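Local coordinates for protein Alp7A (Bacillus subtilis, PDB 5EC0) that binds ADP as a ParM-like bacterial actin and probably polymerises into filaments that segregate plasmids, at residues M14-I19 and F23-T28; H89-V92 and I96-V99; V262-K267 and M278-G283; S298-T303 and T342-G347. All coordinates share one frame; numbering follows the deposited sequence.

Contact 1. Residues M14-I19 and F23-T28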
# COMPACT_ATOMS: atom_id res chain seq x y z
N MET A 14 -4.48 -2.58 -2.91
CA MET A 14 -3.64 -2.31 -4.06
C MET A 14 -2.20 -2.73 -3.77
O MET A 14 -1.67 -2.49 -2.69
CB MET A 14 -3.67 -0.82 -4.43
CG MET A 14 -5.02 -0.25 -4.85
SD MET A 14 -5.74 -0.94 -6.36
CE MET A 14 -4.64 -0.30 -7.60
N TYR A 15 -1.58 -3.39 -4.74
CA TYR A 15 -0.14 -3.47 -4.89
C TYR A 15 0.33 -2.12 -5.40
O TYR A 15 -0.21 -1.63 -6.39
CB TYR A 15 0.22 -4.60 -5.87
CG TYR A 15 1.65 -4.59 -6.36
CD1 TYR A 15 2.05 -3.77 -7.41
CD2 TYR A 15 2.60 -5.42 -5.78
CE1 TYR A 15 3.36 -3.75 -7.85
CE2 TYR A 15 3.92 -5.43 -6.23
CZ TYR A 15 4.29 -4.58 -7.26
OH TYR A 15 5.59 -4.59 -7.70
N MET A 16 1.32 -1.51 -4.75
CA MET A 16 1.84 -0.22 -5.21
C MET A 16 3.34 -0.28 -5.19
O MET A 16 3.93 -0.91 -4.30
CB MET A 16 1.33 0.93 -4.32
CG MET A 16 -0.15 0.83 -3.91
SD MET A 16 -0.64 2.22 -2.89
CE MET A 16 0.53 2.02 -1.55
N ASN A 17 3.98 0.38 -6.15
CA ASN A 17 5.41 0.25 -6.13
C ASN A 17 6.03 1.53 -6.74
O ASN A 17 5.43 2.17 -7.60
CB ASN A 17 5.83 -1.03 -6.89
CG ASN A 17 5.59 -0.91 -8.39
OD1 ASN A 17 6.28 -0.15 -9.07
ND2 ASN A 17 4.44 -1.36 -8.81
N LEU A 18 7.23 1.87 -6.33
CA LEU A 18 7.97 2.90 -7.03
C LEU A 18 9.21 2.28 -7.66
O LEU A 18 10.02 1.63 -6.98
CB LEU A 18 8.37 4.04 -6.09
CG LEU A 18 7.34 4.97 -5.47
CD1 LEU A 18 7.94 5.66 -4.23
CD2 LEU A 18 6.94 5.99 -6.50
N ILE A 19 9.36 2.47 -8.96
CA ILE A 19 10.51 1.93 -9.67
C ILE A 19 11.28 3.08 -10.27
O ILE A 19 10.79 3.75 -11.16
CB ILE A 19 10.09 0.95 -10.78
CG1 ILE A 19 9.22 -0.16 -10.18
CG2 ILE A 19 11.30 0.38 -11.45
CD1 ILE A 19 8.56 -1.05 -11.21
N PHE A 23 5.88 5.76 -10.26
CA PHE A 23 4.74 5.15 -9.58
C PHE A 23 3.72 4.47 -10.52
O PHE A 23 3.33 5.01 -11.55
CB PHE A 23 4.01 6.20 -8.74
CG PHE A 23 2.77 5.69 -8.06
CD1 PHE A 23 2.87 5.03 -6.83
CD2 PHE A 23 1.52 5.85 -8.65
CE1 PHE A 23 1.73 4.53 -6.20
CE2 PHE A 23 0.37 5.35 -8.03
CZ PHE A 23 0.47 4.69 -6.80
N PHE A 24 3.29 3.26 -10.13
CA PHE A 24 2.06 2.68 -10.65
C PHE A 24 1.57 1.65 -9.64
O PHE A 24 2.31 1.26 -8.74
CB PHE A 24 2.25 2.04 -12.05
CG PHE A 24 3.13 0.82 -12.06
CD1 PHE A 24 2.60 -0.44 -11.78
CD2 PHE A 24 4.48 0.92 -12.38
CE1 PHE A 24 3.41 -1.57 -11.80
CE2 PHE A 24 5.29 -0.22 -12.41
CZ PHE A 24 4.75 -1.46 -12.12
N GLU A 25 0.32 1.24 -9.79
CA GLU A 25 -0.30 0.30 -8.87
C GLU A 25 -1.23 -0.64 -9.62
O GLU A 25 -1.64 -0.37 -10.74
CB GLU A 25 -1.06 1.04 -7.77
CG GLU A 25 -1.98 2.15 -8.24
CD GLU A 25 -2.75 2.81 -7.10
OE1 GLU A 25 -2.80 2.22 -6.01
OE2 GLU A 25 -3.32 3.91 -7.29
N LEU A 26 -1.55 -1.77 -8.99
CA LEU A 26 -2.31 -2.85 -9.59
C LEU A 26 -3.26 -3.36 -8.54
O LEU A 26 -2.91 -3.38 -7.36
CB LEU A 26 -1.41 -4.01 -10.03
CG LEU A 26 -0.25 -3.83 -11.01
CD1 LEU A 26 0.62 -5.08 -11.03
CD2 LEU A 26 -0.79 -3.52 -12.39
N PRO A 27 -4.45 -3.80 -8.96
CA PRO A 27 -5.33 -4.54 -8.06
C PRO A 27 -4.59 -5.75 -7.49
O PRO A 27 -3.78 -6.33 -8.21
CB PRO A 27 -6.50 -4.96 -8.95
CG PRO A 27 -6.50 -3.96 -10.06
CD PRO A 27 -5.07 -3.56 -10.28
N THR A 28 -4.88 -6.12 -6.25
CA THR A 28 -4.12 -7.17 -5.55
C THR A 28 -4.42 -8.59 -6.05
O THR A 28 -3.62 -9.50 -5.87
CB THR A 28 -4.38 -7.09 -4.02
OG1 THR A 28 -3.91 -5.83 -3.53
CG2 THR A 28 -3.66 -8.18 -3.26

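Contact 2. Residues H89-V92 and I96-V99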
# COMPACT_ATOMS: atom_id res chain seq x y z
N HIS A 89 -3.66 -12.78 3.73
CA HIS A 89 -2.75 -13.90 3.52
C HIS A 89 -1.37 -13.64 4.13
O HIS A 89 -0.91 -12.50 4.22
CB HIS A 89 -2.63 -14.21 2.02
CG HIS A 89 -2.13 -13.06 1.20
ND1 HIS A 89 -2.93 -11.99 0.85
CD2 HIS A 89 -0.91 -12.82 0.65
CE1 HIS A 89 -2.22 -11.14 0.12
NE2 HIS A 89 -1.00 -11.62 -0.01
N ASN A 90 -0.71 -14.72 4.55
CA ASN A 90 0.66 -14.65 5.06
C ASN A 90 1.58 -14.18 3.94
O ASN A 90 1.84 -14.91 2.98
CB ASN A 90 1.09 -16.00 5.63
CG ASN A 90 2.43 -15.95 6.34
OD1 ASN A 90 3.34 -15.23 5.92
ND2 ASN A 90 2.56 -16.71 7.42
N LYS A 91 2.08 -12.95 4.06
CA LYS A 91 2.80 -12.31 2.97
C LYS A 91 4.09 -13.04 2.61
O LYS A 91 4.58 -12.94 1.48
CB LYS A 91 3.11 -10.86 3.33
CG LYS A 91 1.88 -10.01 3.65
CD LYS A 91 1.12 -9.63 2.39
CE LYS A 91 -0.00 -8.64 2.69
NZ LYS A 91 -0.89 -8.46 1.50
N VAL A 92 4.63 -13.80 3.58
CA VAL A 92 5.91 -14.47 3.40
C VAL A 92 5.76 -15.81 2.68
O VAL A 92 6.48 -16.09 1.73
CB VAL A 92 6.62 -14.71 4.75
CG1 VAL A 92 7.93 -15.45 4.54
CG2 VAL A 92 6.86 -13.39 5.45
N ILE A 96 1.35 -15.20 -3.81
CA ILE A 96 0.68 -14.04 -4.39
C ILE A 96 1.54 -12.75 -4.47
O ILE A 96 1.60 -12.13 -5.53
CB ILE A 96 -0.64 -13.75 -3.63
CG1 ILE A 96 -1.67 -14.84 -3.94
CG2 ILE A 96 -1.21 -12.37 -4.00
CD1 ILE A 96 -2.97 -14.68 -3.17
N PRO A 97 2.21 -12.35 -3.36
CA PRO A 97 3.06 -11.16 -3.52
C PRO A 97 4.19 -11.37 -4.53
O PRO A 97 4.51 -10.48 -5.33
CB PRO A 97 3.65 -10.94 -2.11
CG PRO A 97 2.76 -11.68 -1.20
CD PRO A 97 2.21 -12.84 -1.97
N TYR A 98 4.81 -12.54 -4.46
CA TYR A 98 5.91 -12.87 -5.35
C TYR A 98 5.48 -12.83 -6.83
O TYR A 98 6.17 -12.24 -7.67
CB TYR A 98 6.46 -14.25 -4.98
CG TYR A 98 7.49 -14.79 -5.93
CD1 TYR A 98 8.78 -14.26 -5.96
CD2 TYR A 98 7.20 -15.86 -6.77
CE1 TYR A 98 9.73 -14.75 -6.83
CE2 TYR A 98 8.15 -16.37 -7.64
CZ TYR A 98 9.42 -15.81 -7.67
OH TYR A 98 10.36 -16.31 -8.53
N VAL A 99 4.33 -13.43 -7.15
CA VAL A 99 3.82 -13.42 -8.52
C VAL A 99 3.46 -11.99 -8.95
O VAL A 99 3.78 -11.56 -10.06
CB VAL A 99 2.62 -14.36 -8.66
CG1 VAL A 99 1.86 -14.13 -9.98
CG2 VAL A 99 3.08 -15.82 -8.54

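Contact 3. Residues V262-K267 and M278-G283. With ADP (adenosine-5'-diphosphate), chain D.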
# COMPACT_ATOMS: atom_id res chain seq x y z
N VAL A 262 -19.20 -4.40 -2.50
CA VAL A 262 -18.58 -3.44 -1.61
C VAL A 262 -17.46 -2.70 -2.35
O VAL A 262 -17.13 -1.56 -2.02
CB VAL A 262 -18.04 -4.12 -0.34
CG1 VAL A 262 -16.72 -4.82 -0.61
CG2 VAL A 262 -17.88 -3.11 0.76
N ARG A 263 -16.90 -3.34 -3.36
CA ARG A 263 -15.80 -2.75 -4.12
C ARG A 263 -16.29 -1.53 -4.89
O ARG A 263 -15.61 -0.51 -4.95
CB ARG A 263 -15.19 -3.78 -5.06
CG ARG A 263 -14.03 -3.28 -5.89
CD ARG A 263 -13.71 -4.27 -7.01
NE ARG A 263 -12.52 -3.88 -7.77
CZ ARG A 263 -11.29 -4.26 -7.45
NH1 ARG A 263 -11.07 -5.02 -6.39
NH2 ARG A 263 -10.26 -3.86 -8.20
N GLU A 264 -17.49 -1.64 -5.47
CA GLU A 264 -18.15 -0.50 -6.11
C GLU A 264 -18.37 0.67 -5.13
O GLU A 264 -18.09 1.83 -5.45
CB GLU A 264 -19.51 -0.93 -6.68
CG GLU A 264 -19.44 -1.71 -7.99
CD GLU A 264 -20.79 -2.32 -8.37
OE1 GLU A 264 -21.84 -1.70 -8.10
OE2 GLU A 264 -20.80 -3.43 -8.95
N LEU A 265 -18.88 0.37 -3.95
CA LEU A 265 -19.18 1.43 -2.98
C LEU A 265 -17.88 2.09 -2.52
O LEU A 265 -17.78 3.31 -2.42
CB LEU A 265 -19.96 0.87 -1.81
CG LEU A 265 -20.17 1.78 -0.60
CD1 LEU A 265 -21.06 2.96 -0.98
CD2 LEU A 265 -20.77 0.98 0.54
N GLU A 266 -16.89 1.25 -2.26
CA GLU A 266 -15.54 1.69 -1.92
C GLU A 266 -14.96 2.62 -3.00
O GLU A 266 -14.39 3.65 -2.67
CB GLU A 266 -14.65 0.47 -1.72
CG GLU A 266 -13.18 0.76 -1.42
CD GLU A 266 -12.35 -0.51 -1.49
OE1 GLU A 266 -12.60 -1.33 -2.40
OE2 GLU A 266 -11.46 -0.68 -0.63
N LYS A 267 -15.12 2.26 -4.27
CA LYS A 267 -14.59 3.08 -5.37
C LYS A 267 -15.32 4.41 -5.50
O LYS A 267 -14.69 5.45 -5.67
CB LYS A 267 -14.67 2.32 -6.69
CG LYS A 267 -14.16 3.13 -7.88
CD LYS A 267 -14.11 2.30 -9.16
CE LYS A 267 -13.56 3.11 -10.33
NZ LYS A 267 -13.40 2.29 -11.58
N MET A 278 -21.94 14.02 -3.26
CA MET A 278 -21.54 12.68 -3.66
C MET A 278 -22.65 12.07 -4.51
O MET A 278 -23.64 11.53 -3.98
CB MET A 278 -21.20 11.83 -2.44
CG MET A 278 -20.18 12.48 -1.53
SD MET A 278 -19.57 11.45 -0.17
CE MET A 278 -18.88 10.07 -1.08
N GLU A 279 -22.50 12.17 -5.82
CA GLU A 279 -23.57 11.83 -6.75
C GLU A 279 -23.29 10.56 -7.54
O GLU A 279 -22.22 10.40 -8.14
CB GLU A 279 -23.81 12.99 -7.72
CG GLU A 279 -24.54 14.17 -7.09
CD GLU A 279 -25.41 14.92 -8.08
OE1 GLU A 279 -24.87 15.72 -8.87
OE2 GLU A 279 -26.65 14.71 -8.08
N ARG A 280 -24.27 9.66 -7.52
CA ARG A 280 -24.22 8.40 -8.24
C ARG A 280 -24.92 8.56 -9.59
O ARG A 280 -26.04 9.10 -9.67
CB ARG A 280 -24.87 7.28 -7.40
CG ARG A 280 -24.91 5.90 -8.03
CD ARG A 280 -23.52 5.37 -8.30
NE ARG A 280 -23.47 3.90 -8.28
CZ ARG A 280 -22.39 3.19 -8.58
NH1 ARG A 280 -21.25 3.80 -8.91
NH2 ARG A 280 -22.43 1.86 -8.54
N ARG A 281 -24.24 8.09 -10.64
CA ARG A 281 -24.60 8.35 -12.05
C ARG A 281 -24.93 7.10 -12.86
O ARG A 281 -24.03 6.48 -13.41
CB ARG A 281 -23.43 9.08 -12.78
CG ARG A 281 -22.54 10.07 -11.97
CD ARG A 281 -23.40 11.14 -11.45
NE ARG A 281 -24.50 11.37 -12.35
CZ ARG A 281 -25.61 12.01 -12.02
NH1 ARG A 281 -25.74 12.39 -10.77
NH2 ARG A 281 -26.59 12.19 -12.91
N ASP A 282 -26.20 6.73 -13.00
CA ASP A 282 -26.49 5.54 -13.82
C ASP A 282 -26.01 5.74 -15.27
O ASP A 282 -26.34 6.75 -15.91
CB ASP A 282 -27.98 5.17 -13.79
CG ASP A 282 -28.30 3.97 -14.68
OD1 ASP A 282 -28.05 2.81 -14.26
OD2 ASP A 282 -28.82 4.18 -15.80
N GLY A 283 -25.22 4.80 -15.79
CA GLY A 283 -24.67 4.92 -17.14
C GLY A 283 -25.65 4.94 -18.30
O GLY A 283 -25.40 5.59 -19.33
PB ADP D . -5.32 -1.89 2.72
O1B ADP D . -3.95 -2.14 2.11
O2B ADP D . -5.63 -2.64 4.01
O3B ADP D . -6.49 -1.96 1.76
PA ADP D . -4.94 0.93 2.19
O1A ADP D . -4.46 0.47 0.83
O2A ADP D . -4.14 1.95 2.98
O3A ADP D . -5.27 -0.33 3.16
O5' ADP D . -6.43 1.49 2.05
C5' ADP D . -7.31 1.07 1.01
C4' ADP D . -8.41 2.10 1.03
O4' ADP D . -7.91 3.30 0.45
C3' ADP D . -9.64 1.73 0.21
O3' ADP D . -10.66 1.20 1.05
C2' ADP D . -10.10 3.05 -0.39
O2' ADP D . -11.32 3.42 0.26
C1' ADP D . -9.01 4.06 -0.04
N9 ADP D . -8.55 4.89 -1.18
C8 ADP D . -8.41 6.23 -1.10
N7 ADP D . -7.98 6.74 -2.27
C5 ADP D . -7.82 5.72 -3.12
C6 ADP D . -7.38 5.61 -4.52
N6 ADP D . -7.03 6.73 -5.21
N1 ADP D . -7.34 4.37 -5.07
C2 ADP D . -7.71 3.28 -4.36
N3 ADP D . -8.12 3.29 -3.06
C4 ADP D . -8.20 4.48 -2.40

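Contact 4. Residues S298-T303 and T342-G347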
# COMPACT_ATOMS: atom_id res chain seq x y z
N SER A 298 -22.33 7.70 7.73
CA SER A 298 -21.70 6.41 7.97
C SER A 298 -20.20 6.52 8.23
O SER A 298 -19.64 5.81 9.08
CB SER A 298 -21.94 5.47 6.80
OG SER A 298 -21.46 4.18 7.10
N LEU A 299 -19.53 7.41 7.51
CA LEU A 299 -18.10 7.59 7.69
C LEU A 299 -17.80 8.22 9.05
O LEU A 299 -16.76 7.94 9.65
CB LEU A 299 -17.52 8.45 6.57
CG LEU A 299 -17.46 7.79 5.19
CD1 LEU A 299 -16.66 8.65 4.20
CD2 LEU A 299 -16.87 6.38 5.29
N LYS A 300 -18.70 9.07 9.53
CA LYS A 300 -18.48 9.73 10.81
C LYS A 300 -18.58 8.71 11.93
O LYS A 300 -17.77 8.73 12.85
CB LYS A 300 -19.47 10.87 11.03
CG LYS A 300 -19.05 11.84 12.14
CD LYS A 300 -20.17 12.79 12.51
CE LYS A 300 -19.85 13.59 13.77
NZ LYS A 300 -21.03 14.39 14.17
N GLU A 301 -19.58 7.82 11.84
CA GLU A 301 -19.71 6.69 12.76
C GLU A 301 -18.41 5.90 12.87
O GLU A 301 -17.89 5.69 13.97
CB GLU A 301 -20.82 5.71 12.33
CG GLU A 301 -22.23 6.25 12.34
CD GLU A 301 -23.21 5.28 11.71
OE1 GLU A 301 -22.92 4.06 11.71
OE2 GLU A 301 -24.25 5.74 11.18
N TYR A 302 -17.90 5.46 11.71
CA TYR A 302 -16.68 4.68 11.65
C TYR A 302 -15.51 5.45 12.27
O TYR A 302 -14.74 4.90 13.05
CB TYR A 302 -16.36 4.28 10.20
CG TYR A 302 -15.16 3.37 10.09
CD1 TYR A 302 -15.25 2.02 10.41
CD2 TYR A 302 -13.92 3.87 9.69
CE1 TYR A 302 -14.14 1.18 10.33
CE2 TYR A 302 -12.80 3.05 9.60
CZ TYR A 302 -12.92 1.70 9.93
OH TYR A 302 -11.83 0.86 9.86
N THR A 303 -15.39 6.72 11.91
CA THR A 303 -14.31 7.57 12.41
C THR A 303 -14.35 7.68 13.94
O THR A 303 -13.32 7.65 14.62
CB THR A 303 -14.37 8.97 11.76
OG1 THR A 303 -14.23 8.83 10.34
CG2 THR A 303 -13.27 9.88 12.29
N THR A 342 -12.82 14.98 15.98
CA THR A 342 -11.84 15.36 16.99
C THR A 342 -12.19 16.74 17.58
O THR A 342 -11.95 17.00 18.76
CB THR A 342 -10.38 15.35 16.44
OG1 THR A 342 -10.28 16.15 15.26
CG2 THR A 342 -9.99 13.93 16.11
N GLU A 343 -12.79 17.59 16.76
CA GLU A 343 -13.22 18.89 17.25
C GLU A 343 -14.36 18.75 18.25
O GLU A 343 -14.39 19.47 19.25
CB GLU A 343 -13.64 19.80 16.11
CG GLU A 343 -13.90 21.21 16.60
CD GLU A 343 -14.46 22.11 15.53
OE1 GLU A 343 -13.73 22.38 14.55
OE2 GLU A 343 -15.62 22.56 15.68
N GLU A 344 -15.29 17.83 17.99
CA GLU A 344 -16.42 17.59 18.91
C GLU A 344 -15.94 17.01 20.23
O GLU A 344 -16.51 17.27 21.28
CB GLU A 344 -17.45 16.64 18.30
CG GLU A 344 -18.31 17.20 17.18
CD GLU A 344 -19.28 16.16 16.62
OE1 GLU A 344 -19.03 14.95 16.83
OE2 GLU A 344 -20.28 16.55 15.98
N ARG A 345 -14.88 16.22 20.15
CA ARG A 345 -14.44 15.40 21.26
C ARG A 345 -13.41 16.11 22.13
O ARG A 345 -13.39 15.93 23.34
CB ARG A 345 -13.88 14.09 20.71
CG ARG A 345 -14.04 12.89 21.61
CD ARG A 345 -13.59 11.62 20.90
NE ARG A 345 -13.15 10.59 21.83
CZ ARG A 345 -13.97 9.76 22.46
NH1 ARG A 345 -15.28 9.83 22.26
NH2 ARG A 345 -13.48 8.85 23.30
N TYR A 346 -12.55 16.93 21.52
CA TYR A 346 -11.45 17.54 22.25
C TYR A 346 -11.43 19.07 22.17
O TYR A 346 -10.59 19.73 22.80
CB TYR A 346 -10.11 17.00 21.75
CG TYR A 346 -10.02 15.49 21.65
CD1 TYR A 346 -10.09 14.69 22.79
CD2 TYR A 346 -9.84 14.86 20.42
CE1 TYR A 346 -10.00 13.31 22.71
CE2 TYR A 346 -9.74 13.48 20.33
CZ TYR A 346 -9.82 12.70 21.47
OH TYR A 346 -9.72 11.33 21.39
N GLY A 347 -12.33 19.64 21.38
CA GLY A 347 -12.30 21.07 21.13
C GLY A 347 -11.47 21.40 19.89
O GLY A 347 -10.69 20.57 19.43

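Contact 1. Residues M14-I19 and F23-T28
Asn17 and Phe24 share a first torsion: they already lie on the same face of the hairpin, and with CG between the backbone N and the carbonyl carbon (chi1 69° and 67° respectively) the amide and the ring turn to meet. Their planes stand 78° apart, and Asn17 ND2 lies over one face of the Phe24 ring, near its rim, 3.2 Å from Phe24 CE1. How exactly the amide is turned remains doubtful, because ND2 also sits too close to the Tyr15 ring; OD1 is buried without a polar partner. The same phenyl ring receives Ile19 CD1 at 3.6 Å from Phe24 CE2, and its edge-to-face partner Tyr107, on helix 95-112, helps to bury this side.

The other face carries Met16, Leu18, Phe23 and Glu25, and here Leu18 CD2 rests 3.7 Å from Phe23 CB. Met14, at the end of its strand and bent at its second and third torsions, curls back until CE reaches Glu25 OE1 at 3.5 Å, while Glu25 OE2 forms a salt bridge with Arg362 of the nucleotide pocket.

Between the faces the backbones pair antiparallel. Tyr15 N donates to Leu26 O and Leu26 N to Tyr15 O, both at 2.9 Å; further along, Asn17 N reaches Phe24 O at 3.2 Å, whereas Phe24 N to Asn17 O is weak. The result is a beta hairpin in the large sheet of an actin-like fold. The turn leading into it carries Asn12 and Ser13, which bind ADP, an arrangement consistent with the first phosphate-binding loop of actins.

Contact 2. Residues H89-V92 and I96-V99
His89 reaches across to Pro97 and Ile96 where a loop runs into the first turn of helix 95-112, and an Asx turn at Asn90 bends the loop just before the helix. From CB, which points toward the helix, the histidine sets CG between its backbone N and carbonyl carbon (chi1 59°), and this together with the second torsion (-77°) presents the CD2-NE2 side of the imidazole to the proline. CD2 comes first, 4.1 Å from Pro97 CD. NE2, at the tip, has Pro97 CG at 3.9 Å, lying at the ring edge near its plane, and Ile96 CG2 at 4.1 Å. These are van der Waals approaches, and the histidine is poorly ordered.

Pro97 CG also touches Lys91 O, 3.5 Å away, so one pyrrolidine ring fills the angle between histidine and loop backbone. Replacing it with a glycine here would probably open a gap at the edge of the His89 ring and beside Lys91 O, leaving the imidazole freer to turn. Lys91 itself runs past the proline toward the nucleotide side, where its NZ donates to Phe10 O. In the Asx turn, Asn90 OD1 accepts from Val92 N at 3.0 Å, with the donor in the carbonyl plane.

Contact 3. Residues V262-K267 and M278-G283
Arg280 meets Glu264 where a two-stranded antiparallel hairpin, 279-281 with 288-290, comes up to helix 262-272 at the outer end of the actin-like C-terminal domain. Met278 leads into the strand, its side chain lying on Phe268 and Asn272 of that helix. Glu279 follows with its side chain on the far side of the strand, where OE2 makes a long salt bridge, 3.7 Å, to NH1 of Arg281.

Arg280 then turns the opposite way. Its CG is anti to the backbone N (chi1 179°), and a bend at the second torsion (62°) swings the guanidinium to the start of the helix. Glu264 OE1 meets it at the edge, near its plane, 3.6 Å from Arg280 NH2, with the two flat groups 34° apart. This is a long ion pair, and each end has a hydrogen-bonded partner in the loop before the helix: NH2 donates to His258 O, while Glu264 OE1 accepts from Asp260 N. The pair therefore adds a loose electrostatic link to a loop that both side chains grip. At the end of the strand Asp282 OD2 accepts from Thr285 N in the hairpin turn.

The helix so approached also serves the nucleotide. Two residues beyond Glu264, Glu266 projects from another side of the helix, its CG 3.6 Å from ADP O3', and that ribose hydroxyl donates to Glu266 OE2 at 2.6 Å.

Contact 4. Residues S298-T303 and T342-G347
Lys300 and Glu344 reach toward each other from two helices, Lys300 NZ donating to Glu344 OE2 at 2.9 Å in a salt bridge. The ammonium approaches that oxygen on its syn side, 25° out of the carboxylate plane. Lys300 NZ also lies 3.4 Å from Glu344 OE1, and Lys300 CE is equally near OE1, so both the nitrogen and the carbon before it rest against the carboxylate.

Two extended chains bring the charges together from opposite directions. The lysine leaves its helix with CG anti to the backbone N (chi1 -163°) and runs out straight, passing Val341 of the other helix. A methionine in its place would probably leave the Glu344 carboxylate without its charged mate.

Behind the pair, Thr303 lies against Ser337 and Ile338, closer to the core between the helices. Its OG1 donates to Leu299 O at 2.8 Å, while its backbone N reaches the same oxygen from the opposite face of the carbonyl plane. Helix 335-346 is part of the beta-alpha-beta crossover joining parallel strands 322-327 and 355-357, and the contact is a surface salt bridge between neighbouring helices of the actin-like C-terminal domain.

From the N terminus the chain closes its contacts in series; none nests in or crosses another. Contact 1 closes over three residues as a hairpin of the large mixed sheet, and contact 2 spans three residues at the entry to helix 95-112. These two touch, Thr28 O lying 4.2 Å from Ile96 CG2. Contact 3 bridges ten residues, tying helix 262-272 to the outer 279-281/288-290 hairpin, and contact 4 thirty-eight, tying helix 292-313 to helix 335-346; both belong to the C-terminal domain. Contact 1 also meets contact 3, with Pro27 CB 4.0 Å from Arg263 NH2, so the hairpin of contact 1 reaches the helix that holds the ADP ribose.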